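PDB 5T3U: PTS system, IIA component from Streptococcus pneumoniae serotype 4, which probably passes a phosphoryl group from HPr to its partner IIB protein, as a mannose-family IIA component of a phosphotransferase system associated with pneumococcal fucose utilization. Local coordinates for residues A[10-15]-A[55-60]; A[22-27]-A[37-42]; A[51-56]-A[83-88]; A[62-65]-A[70-73]. All coordinates share one frame; numbering follows the deposited sequence.

Interaction 1: residues A[10-15]-A[55-60]; sequences GILVAS and HYFKNQ
L12, on the central part of strand 10-15, reaches across to F57 and Q60 on helix 55-60, and the two elements run nearly antiparallel, their N-to-C directions 163° apart. The leucine's CG is trans to its main-chain nitrogen (chi1 175°), which carries the forked end out toward the helix. One branch, CD2, lies over a face of the F57 ring, 4.1 Å from the ring centroid and 27° off the normal, a CH-pi contact; its nearest ring atom is F57 CE1 at 3.7 Å. The other branch, CD1, rests on the aliphatic start of Q60, with L12 CD1 3.9 Å from Q60 CB. A forked side chain suits this place because it can serve two helix residues one turn apart. Two residues on, A14 offers just its methyl, which meets the rim of the same ring in its plane, A14 CB to F57 CE1 being 3.9 Å. The small residue lets the phenyl ring come close to the strand. Q60 contributes carbon here, while its amide end turns to strand 39-44, where OE1 accepts a hydrogen bond from R40 and NE2 makes a weak one to T41 O. Around this buried contact, F57 also packs on L42 of strand 39-44 and on V85, A86 and F90 of helix 81-90, whereas I11 and V13 point from the other face of the sheet to helix 104-112.

Interaction 2: residues A[22-27]-A[37-42]; sequences GALMTA and DRVRTL
L24 reaches from helix 22-27 to strand 39-42 and meets V39 and T41, two residues that point to the same side of the strand. The contact is apolar throughout, with no hydrogen bond between the segments. With V39 it is a tip-to-tip meeting of branched ends: L24 CD1 approaches V39 CG1 to 3.7 Å, and L24 CD2 lies 3.9 Å from the same V39 CG1. With T41 the leucine is touched nearer its base as well, since T41 CG2 sits 3.7 Å from L24 CD2 and 3.8 Å from L24 CB. The threonine's chi1 of 70° puts its methyl opposite its own carbonyl carbon, and it is this methyl that faces the leucine. A beta-branched residue suits an extended strand, and threonine's methyl gives the leucine an apolar surface.

Polar partners lie around the packing. T26 OG1 is hydrogen-bonded to H16 O and F19 N of the second subunit, and R40, pointing away from L24, forms a salt bridge with E63 of helix 50-65. The contact packs the helix of the beta-alpha-beta unit 7-16, 19-31 and 39-44 against its second strand; strand 39-44 pairs in parallel with strand 7-16, and I111 of helix 104-112 also packs on L24.

Interaction 3: residues A[51-56]-A[83-88]; sequences VEFEHY and NNVALS
V85 carries this contact for helix 83-88, setting its two methyls against F53 and E54 of helix 51-56. Along 83-88, N83 comes first and turns away from the other helix: its ND2 is hydrogen-bonded to T75 OG1, and its side chain packs on V134 of the second subunit. V85, two residues on, points toward helix 51-56, and its CA lies 6.3 Å from the CA of E54, a separation that a compact side chain can fill. Its chi1 of 168° sets CG1 trans to the backbone N and CG2 trans to the carbonyl carbon, so each methyl faces a different neighbour. V85 CG2 comes up to the edge of the F53 ring, near the ring plane, at 4.1 Å from F53 CE1; V85 CG1 lies against the main chain instead, 4.1 Å from E54 CA.

Helices 50-65 and 81-90 both cover one face of the parallel sheet, with strand 68-75 running between them in sequence, so this is a helix-to-helix seam of an alpha/beta fold. F53 reaches it by the swing of its ring, chi1 168°, and also packs on L42 and L44 of strand 39-44. E54 presents the carbon part of its chain, E54 CG lying 4.5 Å from V85 CG1, while its OE2 forms a salt bridge with R89; a residue with an aliphatic stem and a charged tip suits this border of the seam. After V85 on helix 83-88, A86 packs on I98 of strand 96-100 and L87 on L138 of the second subunit.

Interaction 4: residues A[62-65]-A[70-73]; sequences DELL and EVIV
L65 of segment 62-65 bends its branched tip onto V71 of strand 70-73. Its CB stands back, 4.8 Å from V71 CG2. The next atom, CG, is placed trans to the residue's own carbonyl carbon (chi1 -70°), which takes it closer, L65 CG to V71 CG2 measuring 3.9 Å. Of the two methyls, CD2 does most of the touching: it lies 3.8 Å from V71 CG2 and also passes over the main chain, 4.2 Å from E70 C. The other methyl, CD1, is turned from the valine, 5.0 Å from its CG2. A long, branched side chain is apt here because the CB itself does not aim at the strand.

The segments belong to helix 50-65 and strand 68-75, joined by a short turn, and so form the second half of a beta-alpha-beta crossover from strand 39-44, with strand 7-16 lying between the two parallel strands. V71 CG2 is shared: L64 CB approaches it to 3.7 Å, so one methyl is held between two successive leucines. L64 continues to L12 of strand 7-16, and L65 to L93 and S95 of loops and V96 of strand 96-100.

How the interactions relate
Interaction 1 opens first along the chain and interaction 2 falls within its span; interaction 4 likewise falls within the span of interaction 3. Helix 50-65 takes part in interactions 1, 3 and 4, and the centre of interaction 1 is about 8 Å from the centres of both others, with H55 and Y56 common to 1 and 3. Interaction 2 lies on the other face of the sheet, at its outer strand 39-44, about 11 Å from interaction 1 and 18 Å from interaction 3, centre to centre. Backbone pairing of strands 39-44, 7-16 and 68-75 ties interactions 1, 2 and 4 into one parallel sheet. Helices on both faces thus clamp a single alpha/beta domain, whose residues in interactions 2 and 3 also meet the second subunit.

Interaction 1: residues A[10-15]-A[55-60]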
# COMPACT_ATOMS: atom_id res chain seq x y z
N GLY A 10 -3.05 8.85 17.21
CA GLY A 10 -3.82 9.07 15.98
C GLY A 10 -3.01 8.66 14.74
O GLY A 10 -1.79 8.47 14.81
N ILE A 11 -3.68 8.50 13.61
CA ILE A 11 -2.97 8.05 12.42
C ILE A 11 -3.40 8.91 11.28
O ILE A 11 -4.58 9.04 11.01
CB ILE A 11 -3.24 6.54 12.08
CG1 ILE A 11 -2.82 5.61 13.23
CG2 ILE A 11 -2.53 6.10 10.75
CD1 ILE A 11 -3.35 4.19 13.04
N LEU A 12 -2.44 9.51 10.59
CA LEU A 12 -2.77 10.16 9.33
C LEU A 12 -2.15 9.37 8.19
O LEU A 12 -0.94 9.11 8.20
CB LEU A 12 -2.25 11.60 9.31
CG LEU A 12 -2.41 12.37 8.00
CD1 LEU A 12 -3.89 12.61 7.59
CD2 LEU A 12 -1.68 13.68 8.10
N VAL A 13 -2.96 9.00 7.20
CA VAL A 13 -2.44 8.24 6.06
C VAL A 13 -2.47 9.22 4.91
O VAL A 13 -3.55 9.71 4.54
CB VAL A 13 -3.35 7.05 5.67
CG1 VAL A 13 -2.65 6.14 4.71
CG2 VAL A 13 -3.81 6.27 6.89
N ALA A 14 -1.30 9.49 4.33
CA ALA A 14 -1.23 10.51 3.28
C ALA A 14 -0.51 10.02 2.04
O ALA A 14 0.47 9.32 2.14
CB ALA A 14 -0.53 11.76 3.81
N SER A 15 -0.97 10.41 0.85
CA SER A 15 -0.31 9.99 -0.38
C SER A 15 -0.63 10.94 -1.52
O SER A 15 -1.60 11.71 -1.44
CB SER A 15 -0.81 8.58 -0.76
OG SER A 15 -2.18 8.66 -1.12
N HIS A 55 -1.10 23.12 3.84
CA HIS A 55 -1.77 23.53 5.06
C HIS A 55 -2.92 22.62 5.47
O HIS A 55 -3.19 22.48 6.66
CB HIS A 55 -2.10 25.03 5.11
CG HIS A 55 -2.84 25.54 3.92
ND1 HIS A 55 -4.13 25.14 3.63
CD2 HIS A 55 -2.49 26.45 2.98
CE1 HIS A 55 -4.53 25.76 2.52
NE2 HIS A 55 -3.56 26.56 2.12
N TYR A 56 -3.52 21.94 4.50
CA TYR A 56 -4.47 20.86 4.77
C TYR A 56 -3.80 19.80 5.59
O TYR A 56 -4.36 19.33 6.58
CB TYR A 56 -4.94 20.18 3.49
CG TYR A 56 -5.89 20.95 2.63
CD1 TYR A 56 -6.81 21.86 3.17
CD2 TYR A 56 -5.91 20.73 1.25
CE1 TYR A 56 -7.71 22.57 2.33
CE2 TYR A 56 -6.78 21.40 0.41
CZ TYR A 56 -7.68 22.32 0.95
OH TYR A 56 -8.54 22.96 0.08
N PHE A 57 -2.60 19.41 5.13
CA PHE A 57 -1.75 18.45 5.83
C PHE A 57 -1.43 18.86 7.27
O PHE A 57 -1.61 18.08 8.21
CB PHE A 57 -0.43 18.19 5.05
CG PHE A 57 0.40 17.10 5.67
CD1 PHE A 57 0.29 15.79 5.22
CD2 PHE A 57 1.23 17.36 6.73
CE1 PHE A 57 1.02 14.76 5.83
CE2 PHE A 57 1.96 16.36 7.34
CZ PHE A 57 1.85 15.04 6.88
N LYS A 58 -0.93 20.09 7.43
CA LYS A 58 -0.60 20.63 8.74
C LYS A 58 -1.81 20.57 9.64
O LYS A 58 -1.73 20.11 10.77
CB LYS A 58 -0.05 22.06 8.62
CG LYS A 58 0.26 22.75 9.97
CD LYS A 58 0.62 24.25 9.75
CE LYS A 58 1.18 24.92 11.03
NZ LYS A 58 0.23 24.78 12.20
N ASN A 59 -2.95 21.03 9.14
CA ASN A 59 -4.22 21.01 9.87
C ASN A 59 -4.68 19.63 10.30
O ASN A 59 -5.18 19.47 11.41
CB ASN A 59 -5.33 21.71 9.04
CG ASN A 59 -5.23 23.23 9.07
OD1 ASN A 59 -4.48 23.81 9.87
ND2 ASN A 59 -5.99 23.89 8.21
N GLN A 60 -4.53 18.62 9.43
CA GLN A 60 -4.87 17.22 9.81
C GLN A 60 -4.02 16.73 10.98
O GLN A 60 -4.55 16.09 11.91
CB GLN A 60 -4.71 16.24 8.63
CG GLN A 60 -5.57 16.53 7.41
CD GLN A 60 -7.01 16.16 7.63
OE1 GLN A 60 -7.73 16.80 8.40
NE2 GLN A 60 -7.47 15.09 6.92

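Interaction 2: residues A[22-27]-A[37-42]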
# COMPACT_ATOMS: atom_id res chain seq x y z
N GLY A 22 -7.95 4.57 -0.11
CA GLY A 22 -8.18 3.17 -0.45
C GLY A 22 -7.56 2.23 0.58
O GLY A 22 -8.18 1.22 0.93
N ALA A 23 -6.37 2.55 1.06
CA ALA A 23 -5.77 1.79 2.16
C ALA A 23 -6.62 1.79 3.44
O ALA A 23 -6.81 0.76 4.07
CB ALA A 23 -4.35 2.25 2.46
N LEU A 24 -7.19 2.94 3.80
CA LEU A 24 -8.02 2.97 5.01
C LEU A 24 -9.27 2.13 4.84
O LEU A 24 -9.60 1.39 5.74
CB LEU A 24 -8.44 4.39 5.41
CG LEU A 24 -9.25 4.47 6.72
CD1 LEU A 24 -8.57 3.78 7.96
CD2 LEU A 24 -9.57 5.95 7.05
N MET A 25 -9.96 2.31 3.72
CA MET A 25 -11.18 1.55 3.39
C MET A 25 -10.91 0.05 3.55
O MET A 25 -11.64 -0.65 4.25
CB MET A 25 -11.58 1.86 1.93
CG MET A 25 -12.84 1.23 1.47
SD MET A 25 -12.65 -0.51 0.91
CE MET A 25 -14.35 -0.71 0.31
N THR A 26 -9.81 -0.41 2.95
CA THR A 26 -9.42 -1.82 3.04
C THR A 26 -9.08 -2.22 4.47
O THR A 26 -9.50 -3.28 4.93
CB THR A 26 -8.25 -2.10 2.12
OG1 THR A 26 -8.70 -1.93 0.77
CG2 THR A 26 -7.70 -3.51 2.30
N ALA A 27 -8.32 -1.37 5.18
CA ALA A 27 -7.96 -1.68 6.56
C ALA A 27 -9.21 -1.84 7.44
O ALA A 27 -9.23 -2.68 8.33
CB ALA A 27 -6.99 -0.60 7.17
N ASP A 37 -11.50 11.53 14.80
CA ASP A 37 -10.64 11.94 15.90
C ASP A 37 -9.49 10.96 16.12
O ASP A 37 -8.65 11.21 16.98
CB ASP A 37 -11.45 12.10 17.20
CG ASP A 37 -12.18 10.83 17.58
OD1 ASP A 37 -12.51 10.04 16.67
OD2 ASP A 37 -12.45 10.61 18.79
N ARG A 38 -9.46 9.83 15.40
CA ARG A 38 -8.37 8.84 15.56
C ARG A 38 -7.58 8.59 14.27
O ARG A 38 -6.39 8.34 14.31
CB ARG A 38 -8.88 7.47 16.05
CG ARG A 38 -9.73 7.50 17.28
CD ARG A 38 -9.01 8.11 18.48
NE ARG A 38 -7.70 7.50 18.79
CZ ARG A 38 -7.53 6.39 19.52
NH1 ARG A 38 -8.56 5.72 20.00
NH2 ARG A 38 -6.29 5.94 19.76
N VAL A 39 -8.27 8.60 13.14
CA VAL A 39 -7.67 8.26 11.85
C VAL A 39 -8.19 9.15 10.76
O VAL A 39 -9.41 9.41 10.66
CB VAL A 39 -7.92 6.77 11.43
CG1 VAL A 39 -7.19 6.44 10.11
CG2 VAL A 39 -7.47 5.81 12.54
N ARG A 40 -7.26 9.64 9.94
CA ARG A 40 -7.61 10.49 8.79
C ARG A 40 -6.79 10.13 7.57
O ARG A 40 -5.69 9.57 7.70
CB ARG A 40 -7.38 11.97 9.14
CG ARG A 40 -8.43 12.49 10.13
CD ARG A 40 -8.26 14.00 10.35
NE ARG A 40 -8.94 14.39 11.59
CZ ARG A 40 -9.15 15.65 11.96
NH1 ARG A 40 -8.76 16.66 11.18
NH2 ARG A 40 -9.79 15.89 13.10
N THR A 41 -7.29 10.48 6.40
CA THR A 41 -6.48 10.36 5.20
C THR A 41 -6.37 11.68 4.46
O THR A 41 -7.23 12.55 4.59
CB THR A 41 -7.04 9.29 4.23
OG1 THR A 41 -8.27 9.76 3.66
CG2 THR A 41 -7.27 7.99 4.97
N LEU A 42 -5.33 11.81 3.64
CA LEU A 42 -5.22 12.98 2.76
C LEU A 42 -4.56 12.56 1.47
O LEU A 42 -3.50 11.94 1.49
CB LEU A 42 -4.39 14.06 3.45
CG LEU A 42 -4.35 15.46 2.82
CD1 LEU A 42 -5.78 16.04 2.74
CD2 LEU A 42 -3.43 16.37 3.68

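Interaction 3: residues A[51-56]-A[83-88]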
# COMPACT_ATOMS: atom_id res chain seq x y z
N VAL A 51 0.94 24.05 -2.31
CA VAL A 51 0.72 25.22 -1.45
C VAL A 51 -0.57 25.01 -0.70
O VAL A 51 -0.59 25.11 0.53
CB VAL A 51 0.78 26.58 -2.24
CG1 VAL A 51 0.23 27.75 -1.40
CG2 VAL A 51 2.20 26.85 -2.73
N GLU A 52 -1.65 24.67 -1.42
CA GLU A 52 -2.92 24.32 -0.76
C GLU A 52 -2.81 23.02 0.07
O GLU A 52 -3.28 22.95 1.20
CB GLU A 52 -4.08 24.25 -1.76
CG GLU A 52 -4.07 23.02 -2.69
CD GLU A 52 -4.87 23.20 -4.00
OE1 GLU A 52 -4.30 23.04 -5.12
OE2 GLU A 52 -6.08 23.51 -3.93
N PHE A 53 -2.15 22.01 -0.50
CA PHE A 53 -2.01 20.70 0.15
C PHE A 53 -1.30 20.80 1.52
O PHE A 53 -1.72 20.21 2.52
CB PHE A 53 -1.26 19.75 -0.81
CG PHE A 53 -0.80 18.47 -0.16
CD1 PHE A 53 0.52 18.32 0.26
CD2 PHE A 53 -1.69 17.42 0.05
CE1 PHE A 53 0.95 17.15 0.88
CE2 PHE A 53 -1.27 16.21 0.65
CZ PHE A 53 0.04 16.08 1.06
N GLU A 54 -0.19 21.53 1.53
CA GLU A 54 0.63 21.80 2.69
C GLU A 54 -0.16 22.19 3.96
O GLU A 54 0.08 21.68 5.05
CB GLU A 54 1.54 22.94 2.27
CG GLU A 54 2.56 23.36 3.18
CD GLU A 54 2.04 24.35 4.20
OE1 GLU A 54 1.54 25.47 3.86
OE2 GLU A 54 2.18 23.95 5.35
N HIS A 55 -1.10 23.12 3.84
CA HIS A 55 -1.77 23.53 5.06
C HIS A 55 -2.92 22.62 5.47
O HIS A 55 -3.19 22.48 6.66
CB HIS A 55 -2.10 25.03 5.11
CG HIS A 55 -2.84 25.54 3.92
ND1 HIS A 55 -4.13 25.14 3.63
CD2 HIS A 55 -2.49 26.45 2.98
CE1 HIS A 55 -4.53 25.76 2.52
NE2 HIS A 55 -3.56 26.56 2.12
N TYR A 56 -3.52 21.94 4.50
CA TYR A 56 -4.47 20.86 4.77
C TYR A 56 -3.80 19.80 5.59
O TYR A 56 -4.36 19.33 6.58
CB TYR A 56 -4.94 20.18 3.49
CG TYR A 56 -5.89 20.95 2.63
CD1 TYR A 56 -6.81 21.86 3.17
CD2 TYR A 56 -5.91 20.73 1.25
CE1 TYR A 56 -7.71 22.57 2.33
CE2 TYR A 56 -6.78 21.40 0.41
CZ TYR A 56 -7.68 22.32 0.95
OH TYR A 56 -8.54 22.96 0.08
N ASN A 83 5.40 13.09 1.97
CA ASN A 83 6.54 12.89 2.87
C ASN A 83 7.39 14.15 3.04
O ASN A 83 7.85 14.40 4.13
CB ASN A 83 7.45 11.77 2.42
CG ASN A 83 8.24 11.19 3.57
OD1 ASN A 83 9.44 11.42 3.70
ND2 ASN A 83 7.57 10.47 4.43
N ASN A 84 7.62 14.90 1.94
CA ASN A 84 8.43 16.12 2.03
C ASN A 84 7.83 17.14 3.01
O ASN A 84 8.53 17.72 3.85
CB ASN A 84 8.60 16.79 0.66
CG ASN A 84 9.52 16.02 -0.28
OD1 ASN A 84 10.39 15.24 0.15
ND2 ASN A 84 9.34 16.25 -1.57
N VAL A 85 6.52 17.34 2.88
CA VAL A 85 5.76 18.23 3.73
C VAL A 85 5.77 17.78 5.20
O VAL A 85 6.06 18.59 6.11
CB VAL A 85 4.32 18.42 3.16
CG1 VAL A 85 3.41 19.09 4.15
CG2 VAL A 85 4.35 19.23 1.86
N ALA A 86 5.50 16.50 5.44
CA ALA A 86 5.48 15.97 6.80
C ALA A 86 6.81 16.23 7.52
O ALA A 86 6.84 16.69 8.69
CB ALA A 86 5.18 14.48 6.80
N LEU A 87 7.91 15.90 6.85
CA LEU A 87 9.22 16.02 7.45
C LEU A 87 9.58 17.49 7.74
O LEU A 87 10.09 17.81 8.81
CB LEU A 87 10.30 15.37 6.57
CG LEU A 87 11.70 15.29 7.18
CD1 LEU A 87 11.77 14.40 8.40
CD2 LEU A 87 12.73 14.81 6.14
N SER A 88 9.28 18.38 6.80
CA SER A 88 9.64 19.78 7.00
C SER A 88 8.79 20.40 8.09
O SER A 88 9.32 21.08 8.97
CB SER A 88 9.61 20.58 5.70
OG SER A 88 10.91 20.61 5.12

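Interaction 4: residues A[62-65]-A[70-73]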
# COMPACT_ATOMS: atom_id res chain seq x y z
N ASP A 62 -2.29 18.60 13.29
CA ASP A 62 -2.62 19.44 14.46
C ASP A 62 -3.92 19.00 15.11
O ASP A 62 -3.99 18.82 16.33
CB ASP A 62 -2.75 20.92 14.05
CG ASP A 62 -1.43 21.55 13.68
OD1 ASP A 62 -0.36 21.01 14.03
OD2 ASP A 62 -1.45 22.64 13.04
N GLU A 63 -4.95 18.80 14.31
CA GLU A 63 -6.25 18.38 14.84
C GLU A 63 -6.26 16.99 15.46
O GLU A 63 -6.96 16.73 16.43
CB GLU A 63 -7.34 18.55 13.79
CG GLU A 63 -7.69 20.01 13.59
CD GLU A 63 -8.44 20.29 12.31
OE1 GLU A 63 -8.17 21.35 11.71
OE2 GLU A 63 -9.28 19.45 11.90
N LEU A 64 -5.43 16.10 14.93
CA LEU A 64 -5.30 14.77 15.49
C LEU A 64 -4.59 14.89 16.83
O LEU A 64 -4.92 14.17 17.77
CB LEU A 64 -4.60 13.81 14.50
CG LEU A 64 -5.53 13.21 13.41
CD1 LEU A 64 -4.74 12.43 12.34
CD2 LEU A 64 -6.64 12.31 14.01
N LEU A 65 -3.64 15.82 16.95
CA LEU A 65 -2.97 16.05 18.24
C LEU A 65 -3.85 16.65 19.34
O LEU A 65 -3.50 16.56 20.55
CB LEU A 65 -1.65 16.84 18.08
CG LEU A 65 -0.45 16.14 17.41
CD1 LEU A 65 0.57 17.19 16.89
CD2 LEU A 65 0.22 15.11 18.33
N GLU A 70 0.09 11.22 20.59
CA GLU A 70 1.02 11.15 19.48
C GLU A 70 0.27 10.94 18.16
O GLU A 70 -0.91 10.55 18.16
CB GLU A 70 1.90 9.93 19.63
CG GLU A 70 2.75 9.87 20.85
CD GLU A 70 3.37 8.50 20.96
OE1 GLU A 70 3.09 7.62 20.09
OE2 GLU A 70 4.13 8.29 21.92
N VAL A 71 0.95 11.20 17.05
CA VAL A 71 0.42 10.89 15.72
C VAL A 71 1.50 10.16 14.88
O VAL A 71 2.67 10.55 14.87
CB VAL A 71 -0.11 12.16 15.01
CG1 VAL A 71 -0.49 11.89 13.53
CG2 VAL A 71 -1.29 12.71 15.76
N ILE A 72 1.10 9.07 14.22
CA ILE A 72 1.93 8.47 13.18
C ILE A 72 1.37 8.90 11.83
O ILE A 72 0.19 8.74 11.54
CB ILE A 72 2.01 6.92 13.34
CG1 ILE A 72 2.55 6.57 14.74
CG2 ILE A 72 2.98 6.26 12.26
CD1 ILE A 72 2.49 5.10 15.04
N VAL A 73 2.24 9.52 11.04
CA VAL A 73 1.96 9.85 9.67
C VAL A 73 2.51 8.71 8.80
O VAL A 73 3.71 8.37 8.88
CB VAL A 73 2.63 11.20 9.26
CG1 VAL A 73 2.32 11.56 7.81
CG2 VAL A 73 2.18 12.33 10.19